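Local structure of collagen adhesin (Staphylococcus aureus, 2F68) at residues 30-35 with 296-301; 78-83 with 99-104; 153-158 with 186-191; 231-234 with 239-242. The protein binds collagen as a cell-adhesion protein of the bacterium, probably by closing two Ig-like beta-sandwich domains around the rope-like collagen helix in a "collagen hug". All coordinates share one frame; numbering follows the deposited sequence.

Contact 1: residues 30-35 with 296-301; sequences GGKTTV and HNINAN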
# COMPACT_ATOMS: atom_id res chain seq x y z
N GLY A 30 4.95 0.66 9.62
CA GLY A 30 4.24 0.88 8.36
C GLY A 30 5.17 1.26 7.23
O GLY A 30 4.73 1.81 6.21
N GLY A 31 6.46 0.98 7.40
CA GLY A 31 7.48 1.30 6.41
C GLY A 31 7.65 0.23 5.35
O GLY A 31 7.25 -0.92 5.55
N LYS A 32 8.26 0.61 4.23
CA LYS A 32 8.48 -0.31 3.11
C LYS A 32 9.93 -0.76 3.02
O LYS A 32 10.85 0.04 3.23
CB LYS A 32 8.06 0.35 1.79
CG LYS A 32 6.57 0.63 1.66
CD LYS A 32 6.25 1.32 0.35
CE LYS A 32 4.78 1.65 0.24
NZ LYS A 32 4.46 2.33 -1.05
N THR A 33 10.13 -2.04 2.71
CA THR A 33 11.46 -2.61 2.51
C THR A 33 11.45 -3.69 1.42
O THR A 33 10.44 -4.37 1.22
CB THR A 33 12.09 -3.13 3.83
OG1 THR A 33 13.41 -3.64 3.58
CG2 THR A 33 11.23 -4.23 4.47
N THR A 34 12.58 -3.84 0.73
CA THR A 34 12.67 -4.73 -0.43
C THR A 34 13.36 -6.05 -0.08
O THR A 34 14.45 -6.06 0.49
CB THR A 34 13.41 -4.05 -1.61
OG1 THR A 34 13.02 -2.67 -1.68
CG2 THR A 34 13.07 -4.73 -2.92
N VAL A 35 12.71 -7.16 -0.45
CA VAL A 35 13.23 -8.50 -0.22
C VAL A 35 13.72 -9.10 -1.54
O VAL A 35 13.01 -9.08 -2.54
CB VAL A 35 12.16 -9.44 0.41
CG1 VAL A 35 12.77 -10.79 0.77
CG2 VAL A 35 11.54 -8.79 1.64
N HIS A 296 3.97 6.31 -3.58
CA HIS A 296 4.86 5.60 -4.49
C HIS A 296 4.31 4.22 -4.86
O HIS A 296 3.77 3.51 -4.00
CB HIS A 296 6.25 5.45 -3.87
CG HIS A 296 6.93 6.76 -3.59
ND1 HIS A 296 6.88 7.38 -2.36
CD2 HIS A 296 7.67 7.57 -4.39
CE1 HIS A 296 7.56 8.51 -2.42
NE2 HIS A 296 8.05 8.65 -3.64
N ASN A 297 4.45 3.86 -6.13
CA ASN A 297 4.00 2.57 -6.63
C ASN A 297 4.94 1.44 -6.22
O ASN A 297 6.14 1.66 -6.03
CB ASN A 297 3.87 2.61 -8.16
CG ASN A 297 2.96 1.52 -8.71
OD1 ASN A 297 2.30 0.79 -7.96
ND2 ASN A 297 2.92 1.40 -10.03
N ILE A 298 4.39 0.24 -6.08
CA ILE A 298 5.15 -0.92 -5.62
C ILE A 298 6.04 -1.49 -6.72
O ILE A 298 5.59 -1.72 -7.85
CB ILE A 298 4.21 -2.03 -5.04
CG1 ILE A 298 3.36 -1.49 -3.88
CG2 ILE A 298 5.01 -3.27 -4.63
CD1 ILE A 298 4.14 -0.82 -2.74
N ASN A 299 7.31 -1.71 -6.38
CA ASN A 299 8.29 -2.28 -7.30
C ASN A 299 8.47 -3.77 -7.09
O ASN A 299 8.72 -4.22 -5.96
CB ASN A 299 9.63 -1.56 -7.17
CG ASN A 299 9.53 -0.06 -7.41
OD1 ASN A 299 8.87 0.39 -8.35
ND2 ASN A 299 10.19 0.72 -6.57
N ALA A 300 8.33 -4.54 -8.17
CA ALA A 300 8.53 -5.99 -8.13
C ALA A 300 9.12 -6.50 -9.44
O ALA A 300 8.53 -6.31 -10.51
CB ALA A 300 7.21 -6.70 -7.81
N ASN A 301 10.28 -7.14 -9.34
CA ASN A 301 10.99 -7.65 -10.51
C ASN A 301 11.52 -9.07 -10.30
O ASN A 301 11.87 -9.46 -9.18
CB ASN A 301 12.16 -6.73 -10.88
CG ASN A 301 11.69 -5.35 -11.33
OD1 ASN A 301 10.79 -5.22 -12.17
ND2 ASN A 301 12.31 -4.31 -10.78
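Lys32, near the start of strand 31-40, reaches across to His296 and Ile298 where the chain leaves the collagen-binding domain and heads for strand 300-307. That last strand is consistent with the latch of the collagen hug, since it adds itself to the first domain's sheet by pairing with strand 104-116. With CG opposite the carbonyl carbon (chi1 -66°) and every later torsion extended, the Lys32 chain spans the gap and puts NZ beside His296 O and Ile298 CD1.

The van der Waals part of the contact is small. The Ile298 CD1 methyl touches the end of the lysine, 3.9 Å from Lys32 CE and 3.6 Å from the charged NZ beside it, the two side chains crossing at a slant, and Tyr67 of strand 62-75 touches both. Ile298 is buried and also packs on Met159 and Glu111, so the connection to strand 300-307 is held against both domains.

The polar approach is closer but poorly directed. Lys32 NZ stands 3.3 Å from His296 O, at too poor an angle for a hydrogen bond. Asn299 N donates to Glu111 OE2, and the side-chain amide nitrogen of Asn297, ND2, bonds to Gln267 O. Just before Lys32, Gly30 and Gly31 form a G1 bulge opposite Gly114. Within residues 297-299, Ile298 N donates to Asn297 OD1 at 2.9 Å from above the amide's carbonyl plane, with a bent N-H...O angle of 130°.

Contact 2: residues 78-83 with 99-104; sequences EQVGQA and EKLSDV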
# COMPACT_ATOMS: atom_id res chain seq x y z
N GLU A 78 10.30 -16.42 -23.66
CA GLU A 78 9.50 -17.55 -23.21
C GLU A 78 9.38 -17.57 -21.69
O GLU A 78 10.38 -17.58 -20.98
CB GLU A 78 10.10 -18.87 -23.72
CG GLU A 78 9.15 -20.06 -23.69
CD GLU A 78 8.31 -20.19 -24.96
OE1 GLU A 78 7.72 -19.19 -25.41
OE2 GLU A 78 8.23 -21.32 -25.50
N GLN A 79 8.14 -17.59 -21.20
CA GLN A 79 7.87 -17.63 -19.76
C GLN A 79 8.12 -19.04 -19.21
O GLN A 79 7.47 -20.00 -19.62
CB GLN A 79 6.43 -17.18 -19.47
CG GLN A 79 6.14 -16.92 -17.99
CD GLN A 79 4.71 -16.46 -17.74
OE1 GLN A 79 4.17 -15.63 -18.47
NE2 GLN A 79 4.10 -16.99 -16.69
N VAL A 80 9.08 -19.13 -18.29
CA VAL A 80 9.47 -20.42 -17.71
C VAL A 80 9.04 -20.56 -16.24
O VAL A 80 9.03 -21.67 -15.70
CB VAL A 80 11.00 -20.67 -17.84
CG1 VAL A 80 11.40 -20.81 -19.30
CG2 VAL A 80 11.81 -19.57 -17.16
N GLY A 81 8.69 -19.44 -15.62
CA GLY A 81 8.24 -19.42 -14.23
C GLY A 81 7.37 -18.22 -13.90
O GLY A 81 7.10 -17.38 -14.76
N GLN A 82 6.93 -18.15 -12.64
CA GLN A 82 6.07 -17.06 -12.18
C GLN A 82 6.32 -16.72 -10.71
O GLN A 82 6.44 -17.62 -9.87
CB GLN A 82 4.60 -17.41 -12.40
CG GLN A 82 3.65 -16.22 -12.37
CD GLN A 82 2.20 -16.61 -12.57
OE1 GLN A 82 1.67 -17.48 -11.87
NE2 GLN A 82 1.53 -15.95 -13.51
N ALA A 83 6.41 -15.43 -10.42
CA ALA A 83 6.59 -14.93 -9.06
C ALA A 83 5.29 -14.35 -8.52
O ALA A 83 4.86 -13.27 -8.95
CB ALA A 83 7.71 -13.90 -9.01
N GLU A 99 12.55 -27.07 -17.96
CA GLU A 99 13.24 -28.36 -18.09
C GLU A 99 14.20 -28.42 -19.27
O GLU A 99 15.13 -29.23 -19.28
CB GLU A 99 12.23 -29.51 -18.17
CG GLU A 99 11.48 -29.78 -16.87
CD GLU A 99 10.57 -31.00 -16.94
OE1 GLU A 99 10.20 -31.42 -18.05
OE2 GLU A 99 10.23 -31.54 -15.86
N LYS A 100 13.99 -27.56 -20.26
CA LYS A 100 14.87 -27.47 -21.43
C LYS A 100 16.12 -26.63 -21.16
O LYS A 100 17.07 -26.64 -21.95
CB LYS A 100 14.11 -26.93 -22.65
CG LYS A 100 13.72 -25.45 -22.57
CD LYS A 100 13.04 -24.98 -23.85
CE LYS A 100 12.76 -23.49 -23.82
NZ LYS A 100 11.70 -23.12 -22.84
N LEU A 101 16.11 -25.92 -20.03
CA LEU A 101 17.21 -25.03 -19.66
C LEU A 101 18.22 -25.69 -18.72
O LEU A 101 17.83 -26.38 -17.77
CB LEU A 101 16.67 -23.74 -19.03
CG LEU A 101 15.81 -22.80 -19.88
CD1 LEU A 101 15.04 -21.85 -18.99
CD2 LEU A 101 16.66 -22.03 -20.89
N SER A 102 19.50 -25.46 -19.00
CA SER A 102 20.59 -25.93 -18.14
C SER A 102 21.37 -24.73 -17.60
O SER A 102 21.32 -23.64 -18.18
CB SER A 102 21.51 -26.87 -18.91
OG SER A 102 22.07 -26.23 -20.05
N ASP A 103 22.09 -24.95 -16.49
CA ASP A 103 22.83 -23.89 -15.79
C ASP A 103 21.90 -22.74 -15.39
O ASP A 103 22.19 -21.57 -15.61
CB ASP A 103 24.01 -23.38 -16.64
CG ASP A 103 24.92 -24.50 -17.13
OD1 ASP A 103 25.30 -25.36 -16.32
OD2 ASP A 103 25.26 -24.50 -18.33
N VAL A 104 20.77 -23.11 -14.78
CA VAL A 104 19.70 -22.17 -14.45
C VAL A 104 20.01 -21.37 -13.18
O VAL A 104 20.35 -21.94 -12.15
CB VAL A 104 18.33 -22.88 -14.31
CG1 VAL A 104 17.20 -21.87 -14.17
CG2 VAL A 104 18.07 -23.79 -15.51
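Val80 meets Leu101, and Glu78 meets Lys100, across backbones that stay well apart: the closest alpha carbons, Val80 CA and Glu99 CA, are 8.8 Å from each other, and no hydrogen bond joins the two segments. Strand 78-86 carries a classic beta bulge, Val80 and Gly81 both facing Leu73, while residues 99-104 form the loop that leads into strand 104-116 and turns a corner at Asp103.

The apolar contact is a meeting of tips. Val80 CG1, opposite the carbonyl carbon about the CA-CB bond (chi1 -65°), comes to 3.8 Å from Leu101 CD1. Both residues are buried and both rest on Val75 of strand 62-75. Val80 also touches Ile304 of strand 300-307, so this corner of the Ig-like domain lies directly against the strand that follows the collagen-binding domain.

Outside this pair, Lys100 passes Glu78 at about a right angle. Its chain runs straight as far as CE and then bends at chi4 (-69°), which brings NZ within 4.1 Å of Glu78 CG and 4.2 Å of Val80 CG1. The Glu78 carboxylate is further off, with OE2 at 4.7 Å from Lys100 NZ. Each charged end has a firmer partner in one residue, Lys97: Glu78 OE2 forms a salt bridge with its NZ, and Lys100 NZ bonds to its backbone O.

Chemically, then, the direct attraction between Glu78 and Lys100 is probably only a modest long-range one, with Lys97 serving both polar ends beside the Val80-Leu101 contact.

Contact 3: residues 153-158 with 186-191; sequences YYKTGD and IKDQIQ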
# COMPACT_ATOMS: atom_id res chain seq x y z
N TYR A 153 -5.90 20.55 9.21
CA TYR A 153 -6.14 19.76 8.01
C TYR A 153 -4.84 19.28 7.38
O TYR A 153 -3.93 20.07 7.13
CB TYR A 153 -6.98 20.55 7.00
CG TYR A 153 -7.10 19.89 5.64
CD1 TYR A 153 -7.91 18.77 5.46
CD2 TYR A 153 -6.40 20.38 4.54
CE1 TYR A 153 -8.02 18.16 4.21
CE2 TYR A 153 -6.51 19.78 3.29
CZ TYR A 153 -7.32 18.67 3.13
OH TYR A 153 -7.43 18.07 1.90
N TYR A 154 -4.77 17.97 7.13
CA TYR A 154 -3.68 17.37 6.38
C TYR A 154 -4.21 16.23 5.52
O TYR A 154 -5.23 15.61 5.84
CB TYR A 154 -2.56 16.88 7.32
CG TYR A 154 -2.87 15.61 8.07
CD1 TYR A 154 -3.57 15.64 9.27
CD2 TYR A 154 -2.43 14.37 7.60
CE1 TYR A 154 -3.85 14.47 9.98
CE2 TYR A 154 -2.71 13.19 8.29
CZ TYR A 154 -3.42 13.25 9.48
OH TYR A 154 -3.69 12.09 10.17
N LYS A 155 -3.51 15.94 4.42
CA LYS A 155 -3.92 14.90 3.49
C LYS A 155 -2.86 13.82 3.36
O LYS A 155 -1.67 14.11 3.20
CB LYS A 155 -4.24 15.52 2.12
CG LYS A 155 -5.06 14.62 1.21
CD LYS A 155 -5.43 15.32 -0.09
CE LYS A 155 -4.22 15.65 -0.95
NZ LYS A 155 -3.33 14.48 -1.18
N THR A 156 -3.30 12.56 3.44
CA THR A 156 -2.40 11.41 3.37
C THR A 156 -3.02 10.26 2.57
O THR A 156 -4.21 10.27 2.27
CB THR A 156 -1.98 10.92 4.79
OG1 THR A 156 -1.03 9.86 4.67
CG2 THR A 156 -3.19 10.44 5.60
N GLY A 157 -2.19 9.27 2.23
CA GLY A 157 -2.64 8.10 1.47
C GLY A 157 -1.64 6.97 1.46
O GLY A 157 -0.45 7.17 1.73
N ASP A 158 -2.12 5.76 1.15
CA ASP A 158 -1.27 4.57 1.08
C ASP A 158 -1.83 3.52 0.13
O ASP A 158 -2.95 3.65 -0.37
CB ASP A 158 -1.06 3.97 2.48
CG ASP A 158 -2.36 3.54 3.14
OD1 ASP A 158 -2.86 2.44 2.81
OD2 ASP A 158 -2.86 4.28 4.01
N ILE A 186 -12.60 22.80 1.05
CA ILE A 186 -11.51 21.96 0.57
C ILE A 186 -11.68 21.69 -0.93
O ILE A 186 -12.70 21.16 -1.36
CB ILE A 186 -11.43 20.60 1.34
CG1 ILE A 186 -11.51 20.81 2.86
CG2 ILE A 186 -10.18 19.81 0.93
CD1 ILE A 186 -10.37 21.60 3.50
N LYS A 187 -10.66 22.06 -1.71
CA LYS A 187 -10.67 21.82 -3.15
C LYS A 187 -9.61 20.80 -3.55
O LYS A 187 -8.43 21.14 -3.69
CB LYS A 187 -10.49 23.14 -3.93
CG LYS A 187 -11.69 24.07 -3.87
CD LYS A 187 -11.48 25.28 -4.77
CE LYS A 187 -12.67 26.23 -4.69
NZ LYS A 187 -12.48 27.43 -5.55
N ASP A 188 -10.04 19.56 -3.73
CA ASP A 188 -9.14 18.45 -4.03
C ASP A 188 -9.05 18.18 -5.54
O ASP A 188 -10.06 18.25 -6.25
CB ASP A 188 -9.58 17.18 -3.29
CG ASP A 188 -8.56 16.06 -3.37
OD1 ASP A 188 -8.47 15.40 -4.42
OD2 ASP A 188 -7.86 15.83 -2.36
N GLN A 189 -7.84 17.89 -6.00
CA GLN A 189 -7.59 17.54 -7.40
C GLN A 189 -6.75 16.27 -7.48
O GLN A 189 -5.63 16.23 -6.96
CB GLN A 189 -6.88 18.68 -8.15
CG GLN A 189 -7.62 20.02 -8.15
CD GLN A 189 -7.29 20.88 -6.94
OE1 GLN A 189 -6.17 20.86 -6.42
NE2 GLN A 189 -8.27 21.65 -6.48
N ILE A 190 -7.29 15.24 -8.12
CA ILE A 190 -6.58 13.97 -8.29
C ILE A 190 -5.85 13.98 -9.63
O ILE A 190 -6.47 14.17 -10.68
CB ILE A 190 -7.53 12.75 -8.19
CG1 ILE A 190 -8.45 12.88 -6.96
CG2 ILE A 190 -6.74 11.45 -8.12
CD1 ILE A 190 -9.74 12.09 -7.06
N GLN A 191 -4.54 13.77 -9.58
CA GLN A 191 -3.68 13.86 -10.77
C GLN A 191 -3.80 12.64 -11.68
O GLN A 191 -4.50 11.67 -11.35
CB GLN A 191 -2.22 14.10 -10.37
CG GLN A 191 -1.99 15.32 -9.47
CD GLN A 191 -2.46 16.63 -10.10
OE1 GLN A 191 -3.27 17.35 -9.51
NE2 GLN A 191 -1.96 16.94 -11.29
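Asp188 OD1 takes a hydrogen bond from Asn272 ND2, while the other carboxylate oxygen, OD2, faces Lys155 across the contact at 3.4 Å from its CD. The two side chains cross at about a right angle. Bends at chi3 and chi4 (65° and 52°) turn the lysine ammonium away from the carboxylate, leaving Lys155 NZ 4.9 Å from Asp188 OD2 and bonded instead to Asn272 O. One asparagine thus serves both buried charges, which probably still stabilise each other through space.

Beside this polar pair lies an apolar one. Ile186 CD1 sits over the centre of the Tyr153 ring, 4.0 Å from the centroid and almost exactly on the ring normal, a CH-pi contact. The other branch of the isoleucine, CG2, comes 3.4 Å from Tyr153 OH and 3.8 Å from CZ. The hydroxyl is hydrogen-bonded with Ser274 OG, and Phe291 meets the ring edge-to-face.

The contact bridges the two sheets of the collagen-binding beta sandwich: strand 154-156 is an outermost strand of one, next to strand 166-173, whereas strand 184-190 runs between 239-244 and 269-278 in the other. Leu171 of the first sheet and Asn272, Ser274 and Ala276 of strand 269-278 complete the surroundings.

Contact 4: residues 231-234 with 239-242; sequences ITVD and TIDV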
# COMPACT_ATOMS: atom_id res chain seq x y z
N ILE A 231 -20.48 17.96 -1.10
CA ILE A 231 -19.32 17.24 -1.62
C ILE A 231 -19.48 17.09 -3.13
O ILE A 231 -20.00 16.08 -3.63
CB ILE A 231 -19.12 15.85 -0.94
CG1 ILE A 231 -19.21 15.98 0.59
CG2 ILE A 231 -17.79 15.23 -1.35
CD1 ILE A 231 -19.38 14.65 1.32
N THR A 232 -19.04 18.12 -3.86
CA THR A 232 -19.14 18.15 -5.32
C THR A 232 -18.06 17.27 -5.94
O THR A 232 -16.87 17.49 -5.71
CB THR A 232 -19.04 19.59 -5.87
OG1 THR A 232 -19.88 20.46 -5.11
CG2 THR A 232 -19.46 19.64 -7.33
N VAL A 233 -18.48 16.28 -6.72
CA VAL A 233 -17.56 15.35 -7.35
C VAL A 233 -17.69 15.40 -8.88
O VAL A 233 -18.76 15.14 -9.43
CB VAL A 233 -17.76 13.89 -6.85
CG1 VAL A 233 -16.82 12.93 -7.57
CG2 VAL A 233 -17.56 13.80 -5.34
N ASP A 234 -16.58 15.74 -9.54
CA ASP A 234 -16.49 15.66 -10.99
C ASP A 234 -15.64 14.45 -11.35
O ASP A 234 -14.41 14.50 -11.28
CB ASP A 234 -15.89 16.95 -11.56
CG ASP A 234 -16.15 17.13 -13.05
OD1 ASP A 234 -15.77 16.24 -13.84
OD2 ASP A 234 -16.74 18.16 -13.43
N THR A 239 -11.96 15.62 -9.55
CA THR A 239 -11.90 16.68 -8.55
C THR A 239 -13.01 16.55 -7.51
O THR A 239 -14.17 16.29 -7.86
CB THR A 239 -11.97 18.09 -9.18
OG1 THR A 239 -13.07 18.16 -10.09
CG2 THR A 239 -10.67 18.42 -9.92
N ILE A 240 -12.65 16.72 -6.24
CA ILE A 240 -13.61 16.67 -5.14
C ILE A 240 -13.60 18.00 -4.38
O ILE A 240 -12.59 18.39 -3.80
CB ILE A 240 -13.32 15.50 -4.17
CG1 ILE A 240 -13.32 14.16 -4.92
CG2 ILE A 240 -14.34 15.47 -3.02
CD1 ILE A 240 -12.61 13.03 -4.19
N ASP A 241 -14.74 18.69 -4.40
CA ASP A 241 -14.89 19.97 -3.70
C ASP A 241 -15.78 19.81 -2.47
O ASP A 241 -16.97 19.49 -2.59
CB ASP A 241 -15.43 21.05 -4.64
CG ASP A 241 -14.48 21.38 -5.77
OD1 ASP A 241 -13.26 21.51 -5.52
OD2 ASP A 241 -14.95 21.52 -6.92
N VAL A 242 -15.20 20.04 -1.29
CA VAL A 242 -15.91 19.86 -0.03
C VAL A 242 -16.18 21.21 0.64
O VAL A 242 -15.26 22.01 0.85
CB VAL A 242 -15.13 18.94 0.95
CG1 VAL A 242 -15.97 18.61 2.18
CG2 VAL A 242 -14.69 17.66 0.25
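Ile231 and Ile240 form the tight part of this contact. They lie side by side and point the same way, although they are diagonal neighbours rather than a cross-strand pair, and their CG2 methyls meet at 3.8 Å. Along the same face Val233 CG2 comes 4.3 Å from Ile240 CG1, and Val242 completes the apolar row. This face turns into the domain: Leu196, Leu198 and Ile203 of strand 194-207 and Tyr258 of strand 252-262 pack against it, and Phe222 of helix 218-225 covers Ile231.

The two segments are the arms of a beta hairpin, antiparallel at 168° with their axes 4.6 Å apart, at the edge of one sheet of the collagen-binding sandwich. Four backbone hydrogen bonds join them. Asp241 N to Thr232 O is short and nearly straight, 2.8 Å and 173°, whereas the return bond from Thr232 N to Asp241 O is as short but more bent, at 142°. Nearer the turn the bonds lengthen, and Thr239 N to Asp234 O spans 3.2 Å.

The opposite face, with Thr232, Asp234, Thr239 and Asp241, is polar and more open to solvent. The side chains of Thr232 and Asp241 come closest at their bases, CB to CB at 4.1 Å. Thr239 holds OG1 between its backbone N and carbonyl carbon, where it lies 3.4 Å from Asp234 CB. The aspartate's carboxylate leads away from the threonine, and its OD1 accepts a hydrogen bond from Lys237 N in the turn.

How the contacts relate
From the N terminus, strand 31-40 opens contact 1, which closes only at residues 296-301; the other three contacts all nest inside that long loop. Contact 2 closes first, within the Ig-like domain, and contacts 3 and 4 follow in series in the collagen-binding domain; none cross. Contact 2 lies about 50 Å from contact 4, centre to centre, on the far side of the chain's centre. Contacts 3 and 4 touch: Ile186 O and Val242 N are 2.7 Å apart, a probable hydrogen bond, making strands 184-190 and 239-244 neighbours in one sheet. Contact 1 joins the two domains, where the chain returns to the first.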